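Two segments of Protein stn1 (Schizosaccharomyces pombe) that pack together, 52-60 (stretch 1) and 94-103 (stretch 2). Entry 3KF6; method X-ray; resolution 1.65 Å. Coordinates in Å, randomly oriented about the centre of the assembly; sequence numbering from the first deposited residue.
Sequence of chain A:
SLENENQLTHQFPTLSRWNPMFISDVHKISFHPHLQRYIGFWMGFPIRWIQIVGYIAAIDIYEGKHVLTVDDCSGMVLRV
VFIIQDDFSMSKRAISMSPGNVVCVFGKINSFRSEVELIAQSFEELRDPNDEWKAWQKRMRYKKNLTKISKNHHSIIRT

Stretch 1 (52-60) IVGYIAAID
Stretch 2, residues 94-103: AISMSPGNVV

Ile 56 lies at the centre of the contact and has the largest area covered by the other stretch. Its rotamer is m, t (chi1 -64°, chi2 170°). Ile 56 CD1 packs 3.4 Å from Met 97 CB and 4.0 Å from Val 103 CG1. The CA-to-CB bond of Ile 59, also m, t, points toward stretch 2. Ile 59 CD1 lies 3.3 Å from Met 97 O, and Ile 59 CG2 lies 4.2 Å from Ile 95 CG2. Met 97 is m, m with chi3 at 98°. Its CA-to-CB bond points toward stretch 1, but its end leads away.

Stretch 1 is strand throughout; at Ala 57 the backbone departs from extended angles, with phi/psi -92/-27. In stretch 2 only Val 102 and Val 103 are strand, and they run antiparallel to stretch 1. Tyr 55 faces Val 102 as a non-hydrogen-bonded pair, CA to CA 4.0 Å. Both side chains lie on one face of the sheet, with Tyr 55 CB 4.2 Å from Val 102 CG2. Tyr 55 is p, chi2 -90°, and Val 102 is t. Val 103, rotamer m, lies on the other face.

Gly 54 and Val 103 form the hydrogen-bonded pair. Gly 54 N donates to Val 103 O at 3.1 Å, and Val 103 N to Gly 54 O at 2.9 Å. Ile 56 N donates to Asn 101 O at 2.8 Å, and Gly 100 N to Ile 56 O at 2.8 Å. The backbone ladder thus continues past the strand into the turn.

That turn is type II, Ser 98 to Asn 101, closed by Asn 101 N to Ser 98 O at 3.0 Å. Gly 100 sits at phi/psi 106/-24, where a CB would jam against the preceding carbonyl. A type I turn spans Ala 94 to Met 97. Asn 101 ND2 makes a weak hydrogen bond to Met 97 SD, 3.6 Å.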

# COMPACT_ATOMS: atom_id res chain seq x y z
N ILE A 52 -0.94 0.66 10.21
CA ILE A 52 -0.66 0.22 8.84
C ILE A 52 -0.54 1.44 7.94
O ILE A 52 -1.05 2.52 8.27
CB ILE A 52 -1.76 -0.75 8.30
CG1 ILE A 52 -3.14 -0.08 8.27
CG2 ILE A 52 -1.82 -2.00 9.16
CD1 ILE A 52 -3.44 0.64 6.99
N VAL A 53 0.16 1.28 6.83
CA VAL A 53 0.36 2.37 5.88
C VAL A 53 0.24 1.84 4.46
O VAL A 53 0.91 0.87 4.10
CB VAL A 53 1.76 3.01 6.03
CG1 VAL A 53 1.96 4.05 4.94
CG2 VAL A 53 1.92 3.65 7.40
N GLY A 54 -0.60 2.48 3.65
CA GLY A 54 -0.78 2.02 2.28
C GLY A 54 -1.69 2.95 1.51
O GLY A 54 -2.17 3.94 2.06
N TYR A 55 -1.93 2.64 0.24
CA TYR A 55 -2.81 3.50 -0.56
C TYR A 55 -4.23 2.95 -0.55
O TYR A 55 -4.44 1.75 -0.33
CB TYR A 55 -2.29 3.63 -2.01
CG TYR A 55 -2.42 2.39 -2.86
CD1 TYR A 55 -1.40 1.44 -2.91
CD2 TYR A 55 -3.59 2.14 -3.59
CE1 TYR A 55 -1.53 0.26 -3.67
CE2 TYR A 55 -3.74 0.97 -4.34
CZ TYR A 55 -2.71 0.04 -4.37
OH TYR A 55 -2.88 -1.14 -5.07
N ILE A 56 -5.20 3.83 -0.77
CA ILE A 56 -6.60 3.44 -0.76
C ILE A 56 -7.00 2.80 -2.08
O ILE A 56 -6.93 3.42 -3.14
CB ILE A 56 -7.50 4.67 -0.51
CG1 ILE A 56 -7.22 5.22 0.89
CG2 ILE A 56 -8.98 4.27 -0.63
CD1 ILE A 56 -7.88 6.55 1.15
N ALA A 57 -7.42 1.54 -2.00
CA ALA A 57 -7.81 0.80 -3.19
C ALA A 57 -9.30 0.93 -3.43
O ALA A 57 -9.77 0.83 -4.57
CB ALA A 57 -7.45 -0.67 -3.03
N ALA A 58 -10.06 1.16 -2.37
CA ALA A 58 -11.50 1.29 -2.51
C ALA A 58 -12.16 1.92 -1.31
O ALA A 58 -11.60 1.94 -0.21
CB ALA A 58 -12.10 -0.08 -2.77
N ILE A 59 -13.36 2.45 -1.53
CA ILE A 59 -14.13 3.06 -0.47
C ILE A 59 -15.55 2.51 -0.57
O ILE A 59 -16.16 2.55 -1.64
CB ILE A 59 -14.18 4.60 -0.62
CG1 ILE A 59 -12.75 5.15 -0.61
CG2 ILE A 59 -15.00 5.21 0.51
CD1 ILE A 59 -12.66 6.63 -0.94
N ASP A 60 -16.04 1.95 0.53
CA ASP A 60 -17.38 1.40 0.56
C ASP A 60 -18.15 2.04 1.70
O ASP A 60 -17.63 2.22 2.80
CB ASP A 60 -17.33 -0.11 0.76
CG ASP A 60 -16.81 -0.84 -0.46
OD1 ASP A 60 -17.55 -0.92 -1.46
OD2 ASP A 60 -15.66 -1.33 -0.42
N ALA A 94 -12.34 10.59 6.32
CA ALA A 94 -12.12 9.30 5.67
C ALA A 94 -12.76 9.20 4.30
O ALA A 94 -12.12 8.78 3.34
CB ALA A 94 -12.62 8.17 6.56
N ILE A 95 -14.03 9.58 4.18
CA ILE A 95 -14.69 9.51 2.88
C ILE A 95 -14.37 10.71 2.00
O ILE A 95 -14.88 10.82 0.89
CB ILE A 95 -16.22 9.35 3.00
CG1 ILE A 95 -16.79 10.35 4.00
CG2 ILE A 95 -16.56 7.91 3.37
CD1 ILE A 95 -18.31 10.33 4.08
N SER A 96 -13.53 11.61 2.50
CA SER A 96 -13.12 12.77 1.71
C SER A 96 -11.89 12.33 0.91
O SER A 96 -11.43 13.04 0.02
CB SER A 96 -12.77 13.96 2.62
OG SER A 96 -11.50 13.80 3.23
N MET A 97 -11.38 11.15 1.25
CA MET A 97 -10.22 10.59 0.57
C MET A 97 -10.60 10.05 -0.81
O MET A 97 -11.77 9.83 -1.10
CB MET A 97 -9.63 9.44 1.41
CG MET A 97 -9.03 9.86 2.75
SD MET A 97 -7.49 10.79 2.61
CE MET A 97 -8.08 12.48 2.78
N SER A 98 -9.59 9.85 -1.65
CA SER A 98 -9.82 9.32 -3.00
C SER A 98 -8.92 8.12 -3.20
O SER A 98 -7.86 8.03 -2.58
CB SER A 98 -9.46 10.37 -4.05
OG SER A 98 -10.21 11.56 -3.88
N PRO A 99 -9.33 7.17 -4.06
CA PRO A 99 -8.49 6.00 -4.30
C PRO A 99 -7.13 6.49 -4.77
O PRO A 99 -7.04 7.40 -5.60
CB PRO A 99 -9.25 5.26 -5.40
CG PRO A 99 -10.68 5.58 -5.08
CD PRO A 99 -10.61 7.07 -4.78
N GLY A 100 -6.07 5.89 -4.24
CA GLY A 100 -4.73 6.31 -4.62
C GLY A 100 -4.08 7.11 -3.51
O GLY A 100 -2.85 7.19 -3.43
N ASN A 101 -4.88 7.72 -2.64
CA ASN A 101 -4.31 8.48 -1.53
C ASN A 101 -3.64 7.50 -0.58
O ASN A 101 -4.10 6.37 -0.42
CB ASN A 101 -5.40 9.23 -0.76
CG ASN A 101 -6.00 10.38 -1.54
OD1 ASN A 101 -5.55 10.70 -2.64
ND2 ASN A 101 -7.03 11.01 -0.97
N VAL A 102 -2.55 7.94 0.04
CA VAL A 102 -1.83 7.09 0.99
C VAL A 102 -2.22 7.51 2.40
O VAL A 102 -2.26 8.70 2.70
CB VAL A 102 -0.30 7.23 0.81
CG1 VAL A 102 0.45 6.39 1.86
CG2 VAL A 102 0.09 6.79 -0.59
N VAL A 103 -2.54 6.54 3.24
CA VAL A 103 -2.93 6.82 4.61
C VAL A 103 -2.14 5.99 5.62
O VAL A 103 -1.68 4.89 5.31
CB VAL A 103 -4.44 6.54 4.87
CG1 VAL A 103 -5.30 7.49 4.04
CG2 VAL A 103 -4.77 5.08 4.56